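PDB 4REL: UDP-glucose:anthocyanidin 3-O-glucosyltransferase from Clitoria ternatea, which belongs to the GT-B clan of UDP-glycosyltransferases, built from two Rossmann-like domains that face each other across a cleft. Local coordinates for residues Ala215-Pro220 with Gln420-Ala425. Numbering follows the deposited sequence.
Sequences AELDPP and QIVQDA
Leu217 and Glu216, in the short 3-10 turn that follows strand 208-211, rest against the last two turns of helix 409-425 through Ile421, Val422 and Ala425. Leu217 meets the helix with both arms of its fork: CD1 lies 3.8 Å from CG2 of Val422, while CD2 is 3.9 Å from CG2 of Ile421. Its chi1 of -81° sets CG beside the backbone N, and the side chain of Leu217 crosses those of Ile421 and Val422 at an oblique angle. Ile421 presents CG2, the branch anti to its backbone N, and this one methyl serves both neighbours, since the CB of Glu216 also approaches it at 3.9 Å.

The far end of Glu216 is used differently. A bend at chi2 (84°) turns CD back from the extended course, and the carboxylate settles over Ala425, with OE1 3.3 Å from the alanine CB. The small methyl thus lies against a carboxylate, presumably charged, whose oxygens are occupied by other partners. One water hydrogen-bonds both OE1 of Glu216 (2.9 Å) and the O of Ala425 (2.8 Å), and a second links OE2 to Asp424 O, the latter bond weak. OE2 also accepts the backbone N-H of Gln431, the first residue of helix 431-445.

Helix 346-354 adds to the apolar side, Val353 touching Leu217 and Ser354 touching Val422, and Trp379 NE1 binds the carbonyl of Leu217. The contact thus joins the N-terminal domain to a helix packed with the C-terminal one, at the GT-B domain interface. Methyl packing, buried at Leu217 and Val422, runs out to the surface at Ile421; beside it, waters separate the carboxylate from the carbonyl oxygens ending helix 409-425 and may ease their repulsion, while the N-H of Gln431 probably offsets the charge.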
ATOM      1  N   ALA A 215     -10.417  10.251   1.826  1.00 12.65           N
ATOM      2  CA  ALA A 215     -10.630  10.913   3.110  1.00 15.21           C
ATOM      3  C   ALA A 215     -11.953  10.499   3.750  1.00 14.28           C
ATOM      4  O   ALA A 215     -12.054  10.374   4.973  1.00 15.87           O
ATOM      5  CB  ALA A 215     -10.576  12.427   2.935  1.00 23.95           C
ATOM      6  N   GLU A 216     -12.958  10.274   2.904  1.00 15.01           N
ATOM      7  CA  GLU A 216     -14.305   9.919   3.355  1.00 15.61           C
ATOM      8  C   GLU A 216     -14.365   8.570   4.070  1.00 18.16           C
ATOM      9  O   GLU A 216     -15.332   8.279   4.776  1.00 21.30           O
ATOM     10  CB  GLU A 216     -15.271   9.947   2.161  1.00 19.22           C
ATOM     11  CG  GLU A 216     -15.498  11.333   1.557  1.00 17.92           C
ATOM     12  CD  GLU A 216     -14.434  11.754   0.542  1.00 22.09           C
ATOM     13  OE1 GLU A 216     -13.387  11.077   0.424  1.00 19.76           O
ATOM     14  OE2 GLU A 216     -14.657  12.772  -0.147  1.00 22.45           O
ATOM     15  N   LEU A 217     -13.331   7.752   3.904  1.00 13.89           N
ATOM     16  CA  LEU A 217     -13.280   6.435   4.545  1.00 11.72           C
ATOM     17  C   LEU A 217     -12.528   6.421   5.869  1.00 14.84           C
ATOM     18  O   LEU A 217     -12.648   5.473   6.642  1.00 20.79           O
ATOM     19  CB  LEU A 217     -12.647   5.393   3.615  1.00 15.31           C
ATOM     20  CG  LEU A 217     -13.512   4.761   2.534  1.00 17.22           C
ATOM     21  CD1 LEU A 217     -12.772   3.569   1.921  1.00 16.82           C
ATOM     22  CD2 LEU A 217     -14.838   4.315   3.116  1.00 24.41           C
ATOM     23  N   ASP A 218     -11.719   7.444   6.115  1.00 13.51           N
ATOM     24  CA  ASP A 218     -10.966   7.517   7.364  1.00 11.42           C
ATOM     25  C   ASP A 218     -11.861   8.085   8.459  1.00 11.48           C
ATOM     26  O   ASP A 218     -12.751   8.892   8.180  1.00 14.32           O
ATOM     27  CB  ASP A 218      -9.715   8.395   7.197  1.00 14.52           C
ATOM     28  CG  ASP A 218      -8.574   7.671   6.509  1.00 18.34           C
ATOM     29  OD1 ASP A 218      -8.629   6.422   6.399  1.00 17.04           O
ATOM     30  OD2 ASP A 218      -7.615   8.351   6.074  1.00 22.60           O
ATOM     31  N   PRO A 219     -11.632   7.668   9.715  1.00 14.15           N
ATOM     32  CA  PRO A 219     -12.433   8.235  10.806  1.00 14.26           C
ATOM     33  C   PRO A 219     -12.212   9.739  10.873  1.00 15.07           C
ATOM     34  O   PRO A 219     -11.055  10.174  10.860  1.00 11.97           O
ATOM     35  CB  PRO A 219     -11.858   7.562  12.047  1.00 14.28           C
ATOM     36  CG  PRO A 219     -11.264   6.268  11.530  1.00 16.10           C
ATOM     37  CD  PRO A 219     -10.707   6.621  10.185  1.00 16.66           C
ATOM     38  N   PRO A 220     -13.300  10.529  10.888  1.00 15.13           N
ATOM     39  CA  PRO A 220     -13.183  11.992  10.869  1.00 14.73           C
ATOM     40  C   PRO A 220     -12.307  12.549  12.000  1.00 16.44           C
ATOM     41  O   PRO A 220     -11.595  13.533  11.783  1.00 14.93           O
ATOM     42  CB  PRO A 220     -14.633  12.460  11.023  1.00 17.20           C
ATOM     43  CG  PRO A 220     -15.447  11.339  10.465  1.00 24.61           C
ATOM     44  CD  PRO A 220     -14.700  10.076  10.794  1.00 19.63           C
ATOM     45  N   GLN A 420     -20.029   2.530  -2.463  1.00  9.41           N
ATOM     46  CA  GLN A 420     -20.765   3.727  -2.870  1.00 10.97           C
ATOM     47  C   GLN A 420     -20.085   4.989  -2.327  1.00 10.88           C
ATOM     48  O   GLN A 420     -20.001   6.009  -3.007  1.00 13.95           O
ATOM     49  CB  GLN A 420     -22.224   3.644  -2.405  1.00 10.89           C
ATOM     50  CG  GLN A 420     -23.083   4.832  -2.828  1.00 16.57           C
ATOM     51  CD  GLN A 420     -23.354   4.867  -4.331  1.00 18.03           C
ATOM     52  OE1 GLN A 420     -23.825   3.886  -4.914  1.00 16.41           O
ATOM     53  NE2 GLN A 420     -23.060   6.002  -4.962  1.00 22.14           N
ATOM     54  N   ILE A 421     -19.584   4.916  -1.100  1.00 11.61           N
ATOM     55  CA  ILE A 421     -18.816   6.025  -0.526  1.00 12.73           C
ATOM     56  C   ILE A 421     -17.580   6.350  -1.372  1.00 14.15           C
ATOM     57  O   ILE A 421     -17.310   7.521  -1.665  1.00 14.11           O
ATOM     58  CB  ILE A 421     -18.413   5.727   0.937  1.00 14.51           C
ATOM     59  CG1 ILE A 421     -19.657   5.736   1.829  1.00 14.51           C
ATOM     60  CG2 ILE A 421     -17.392   6.739   1.451  1.00 15.31           C
ATOM     61  CD1 ILE A 421     -19.436   5.107   3.185  1.00 21.92           C
ATOM     62  N   VAL A 422     -16.843   5.317  -1.780  1.00 12.58           N
ATOM     63  CA  VAL A 422     -15.679   5.523  -2.638  1.00 15.80           C
ATOM     64  C   VAL A 422     -16.104   6.148  -3.969  1.00 18.67           C
ATOM     65  O   VAL A 422     -15.478   7.105  -4.440  1.00 17.43           O
ATOM     66  CB  VAL A 422     -14.875   4.216  -2.876  1.00 14.20           C
ATOM     67  CG1 VAL A 422     -13.835   4.418  -3.963  1.00 14.03           C
ATOM     68  CG2 VAL A 422     -14.210   3.757  -1.595  1.00 14.55           C
ATOM     69  N   GLN A 423     -17.184   5.642  -4.562  1.00 13.02           N
ATOM     70  CA  GLN A 423     -17.633   6.180  -5.852  1.00 17.17           C
ATOM     71  C   GLN A 423     -17.940   7.666  -5.739  1.00 20.05           C
ATOM     72  O   GLN A 423     -17.572   8.454  -6.610  1.00 21.00           O
ATOM     73  CB  GLN A 423     -18.824   5.379  -6.419  1.00 13.40           C
ATOM     74  CG  GLN A 423     -18.403   4.031  -6.992  1.00 13.94           C
ATOM     75  CD  GLN A 423     -19.556   3.106  -7.326  1.00 20.66           C
ATOM     76  OE1 GLN A 423     -19.519   2.384  -8.333  1.00 19.03           O
ATOM     77  NE2 GLN A 423     -20.568   3.092  -6.468  1.00 11.94           N
ATOM     78  N   ASP A 424     -18.577   8.062  -4.645  1.00 17.44           N
ATOM     79  CA  ASP A 424     -18.854   9.483  -4.434  1.00 24.27           C
ATOM     80  C   ASP A 424     -17.595  10.292  -4.044  1.00 22.88           C
ATOM     81  O   ASP A 424     -17.529  11.498  -4.279  1.00 32.24           O
ATOM     82  CB  ASP A 424     -19.998   9.671  -3.429  1.00 22.96           C
ATOM     83  CG  ASP A 424     -21.309   9.037  -3.905  1.00 32.10           C
ATOM     84  OD1 ASP A 424     -21.583   9.057  -5.128  1.00 32.77           O
ATOM     85  OD2 ASP A 424     -22.069   8.519  -3.058  1.00 31.21           O
ATOM     86  N   ALA A 425     -16.595   9.622  -3.479  1.00 18.84           N
ATOM     87  CA  ALA A 425     -15.340  10.274  -3.071  1.00 19.42           C
ATOM     88  C   ALA A 425     -14.467  10.649  -4.276  1.00 28.25           C
ATOM     89  O   ALA A 425     -13.800  11.691  -4.277  1.00 21.95           O
ATOM     90  CB  ALA A 425     -14.554   9.383  -2.120  1.00 23.83           C
TER
HETATM   91  O   HOH W   1     -12.309  12.164  -2.003  1.00 28.63           O
HETATM   92  O   HOH W   2     -17.712  12.580  -1.104  1.00 30.86           O